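Local coordinates for holo-[acyl-carrier-protein] synthase (Helicobacter pylori, PDB 5XUK), which belongs to the 4'-phosphopantetheinyl transferase superfamily and binds coenzyme A, with three protein chains in its assembly, at residues D5-I9 against A10-K14. Numbering follows the deposited sequence.
Sequences DIVSI and ARIEK. With COA (coenzyme A), chain B.
With OG swung opposite the backbone N (chi1 171°), Ser8 presents its hydroxyl to an amide N-H in the first turn of helix 9-15, while Arg11, its CG likewise opposite its own N and its chain extended as far as NE, runs back beside the strand toward Val7. Ser8 OG accepts from Arg11 N at 3.2 Å, with an N-H...O angle of 153°. This is an N-cap: strand 2-8 ends at the residue whose side chain receives an amide of the helix's first turn, and a short serine, with its acceptor one bond beyond CB, suits that place. CB of Ser8 also packs against CB of Arg11 at 3.7 Å. The regular helical pattern begins at once, Ile12 N donating to Ser8 O at 3.2 Å and Glu13 N to Ile9 O at 2.8 Å, the latter bond nearly straight. The chain changes direction by 60° between strand and helix segments, and Val7, just before the bend, has its CG1 3.9 Å from Arg11 NH1; buried, it also touches Phe47 of helix 40-56, so a compact apolar side chain suits a place between that helix and the new turn. The long arginine carries its charge beyond the turn to a salt bridge with Asp104 of the second subunit, which also accepts from Ser8 N, so the cap sits at a subunit interface. Glu13 instead reaches Ser40 of its own chain. Farther back on the strand, Asp5 OD1 lies 3.1 Å from O4A of coenzyme A and is salt-bridged to Lys55, which also hydrogen-bonds the ligand.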
loop_
_atom_site.group_PDB
_atom_site.type_symbol
_atom_site.label_atom_id
_atom_site.label_comp_id
_atom_site.label_asym_id
_atom_site.label_seq_id
_atom_site.Cartn_x
_atom_site.Cartn_y
_atom_site.Cartn_z
ATOM N N ASP A 5 3.462 5.274 -1.850
ATOM C CA ASP A 5 4.180 6.343 -1.167
ATOM C C ASP A 5 3.571 6.607 0.186
ATOM O O ASP A 5 2.354 6.559 0.347
ATOM C CB ASP A 5 4.107 7.622 -2.014
ATOM C CG ASP A 5 5.276 8.524 -1.793
ATOM O OD1 ASP A 5 6.336 8.250 -2.387
ATOM O OD2 ASP A 5 5.154 9.503 -1.029
ATOM N N ILE A 6 4.401 6.902 1.162
ATOM C CA ILE A 6 3.926 7.178 2.511
ATOM C C ILE A 6 4.564 8.484 2.880
ATOM O O ILE A 6 5.746 8.669 2.645
ATOM C CB ILE A 6 4.306 6.059 3.523
ATOM C CG1 ILE A 6 3.860 6.434 4.934
ATOM C CG2 ILE A 6 5.803 5.782 3.518
ATOM C CD1 ILE A 6 3.726 5.228 5.855
ATOM N N VAL A 7 3.764 9.413 3.389
ATOM C CA VAL A 7 4.239 10.761 3.687
ATOM C C VAL A 7 3.809 11.128 5.085
ATOM O O VAL A 7 2.693 10.790 5.505
ATOM C CB VAL A 7 3.674 11.787 2.666
ATOM C CG1 VAL A 7 3.914 13.214 3.117
ATOM C CG2 VAL A 7 4.280 11.561 1.290
ATOM N N SER A 8 4.697 11.794 5.811
ATOM C CA SER A 8 4.360 12.407 7.086
ATOM C C SER A 8 3.518 13.655 6.834
ATOM O O SER A 8 3.951 14.573 6.103
ATOM C CB SER A 8 5.626 12.814 7.818
ATOM O OG SER A 8 5.327 13.604 8.960
ATOM N N ILE A 9 2.324 13.680 7.431
ATOM C CA ILE A 9 1.422 14.808 7.289
ATOM C C ILE A 9 2.062 16.041 7.901
ATOM O O ILE A 9 2.095 17.101 7.279
ATOM C CB ILE A 9 0.058 14.546 7.954
ATOM C CG1 ILE A 9 -0.678 13.434 7.200
ATOM C CG2 ILE A 9 -0.763 15.826 7.959
ATOM C CD1 ILE A 9 -2.074 13.124 7.700
ATOM N N ALA A 10 2.597 15.871 9.107
ATOM C CA ALA A 10 3.363 16.910 9.796
ATOM C C ALA A 10 4.480 17.525 8.943
ATOM O O ALA A 10 4.705 18.727 8.994
ATOM C CB ALA A 10 3.940 16.351 11.088
ATOM N N ARG A 11 5.177 16.707 8.165
ATOM C CA ARG A 11 6.228 17.207 7.273
ATOM C C ARG A 11 5.636 18.058 6.142
ATOM O O ARG A 11 6.251 19.037 5.699
ATOM C CB ARG A 11 7.046 16.041 6.703
ATOM C CG ARG A 11 7.840 16.358 5.444
ATOM C CD ARG A 11 8.713 15.186 5.008
ATOM N NE ARG A 11 9.039 15.284 3.583
ATOM C CZ ARG A 11 8.609 14.462 2.625
ATOM N NH1 ARG A 11 7.835 13.416 2.903
ATOM N NH2 ARG A 11 8.973 14.682 1.363
ATOM N N ILE A 12 4.460 17.672 5.655
ATOM C CA ILE A 12 3.753 18.497 4.686
ATOM C C ILE A 12 3.322 19.813 5.339
ATOM O O ILE A 12 3.578 20.882 4.781
ATOM C CB ILE A 12 2.549 17.767 4.057
ATOM C CG1 ILE A 12 2.939 17.232 2.680
ATOM C CG2 ILE A 12 1.356 18.706 3.911
ATOM C CD1 ILE A 12 4.103 16.271 2.708
ATOM N N GLU A 13 2.710 19.729 6.524
ATOM C CA GLU A 13 2.327 20.925 7.299
ATOM C C GLU A 13 3.466 21.941 7.428
ATOM O O GLU A 13 3.257 23.132 7.218
ATOM C CB GLU A 13 1.795 20.550 8.695
ATOM C CG GLU A 13 0.362 20.039 8.675
ATOM C CD GLU A 13 -0.169 19.592 10.029
ATOM O OE1 GLU A 13 0.613 19.053 10.838
ATOM O OE2 GLU A 13 -1.386 19.758 10.278
ATOM N N LYS A 14 4.667 21.472 7.754
ATOM C CA LYS A 14 5.811 22.371 7.925
ATOM C C LYS A 14 6.373 22.881 6.594
ATOM O O LYS A 14 7.067 23.890 6.574
ATOM C CB LYS A 14 6.906 21.715 8.783
ATOM C CG LYS A 14 6.473 21.495 10.230
ATOM C CD LYS A 14 7.553 20.840 11.090
ATOM C CE LYS A 14 8.313 21.829 11.975
ATOM N NZ LYS A 14 9.344 22.626 11.250
HETATM N N1A COA B . 10.687 4.533 -9.993
HETATM C C2A COA B . 10.135 3.789 -9.011
HETATM N N3A COA B . 10.554 3.843 -7.734
HETATM C C4A COA B . 11.575 4.645 -7.384
HETATM C C5A COA B . 12.223 5.479 -8.405
HETATM C C6A COA B . 11.706 5.384 -9.781
HETATM N N6A COA B . 12.237 6.122 -10.791
HETATM N N7A COA B . 13.194 6.164 -7.779
HETATM C C8A COA B . 13.179 5.824 -6.462
HETATM N N9A COA B . 12.206 4.900 -6.243
HETATM C C1B COA B . 11.899 4.257 -4.960
HETATM C C2B COA B . 13.169 3.615 -4.393
HETATM O O2B COA B . 12.973 2.244 -4.044
HETATM C C3B COA B . 13.489 4.401 -3.144
HETATM O O3B COA B . 13.931 3.605 -2.050
HETATM P P3B COA B . 15.451 3.037 -1.939
HETATM O O7A COA B . 16.305 4.104 -2.595
HETATM O O8A COA B . 15.714 2.963 -0.458
HETATM O O9A COA B . 15.343 1.713 -2.675
HETATM C C4B COA B . 12.153 5.020 -2.816
HETATM O O4B COA B . 11.470 5.253 -4.045
HETATM C C5B COA B . 12.293 6.295 -2.022
HETATM O O5B COA B . 11.243 6.198 -1.086
HETATM P P1A COA B . 10.426 7.458 -0.599
HETATM O O1A COA B . 11.315 8.012 0.495
HETATM O O2A COA B . 8.980 7.121 -0.329
HETATM O O3A COA B . 10.398 8.312 -1.936
HETATM P P2A COA B . 10.162 9.894 -1.876
HETATM O O4A COA B . 8.679 10.179 -1.682
HETATM O O5A COA B . 11.168 10.466 -0.892
HETATM O O6A COA B . 10.626 10.268 -3.383
HETATM C CBP COA B . 10.851 10.058 -5.818
HETATM C CCP COA B . 10.681 9.336 -4.479
HETATM C CDP COA B . 11.954 9.404 -6.636
HETATM C CEP COA B . 9.552 9.965 -6.607
HETATM C CAP COA B . 11.244 11.520 -5.533
HETATM O OAP COA B . 12.650 11.594 -5.277
HETATM C C9P COA B . 10.922 12.480 -6.636
HETATM O O9P COA B . 11.157 12.203 -7.802
HETATM N N8P COA B . 10.392 13.640 -6.238
#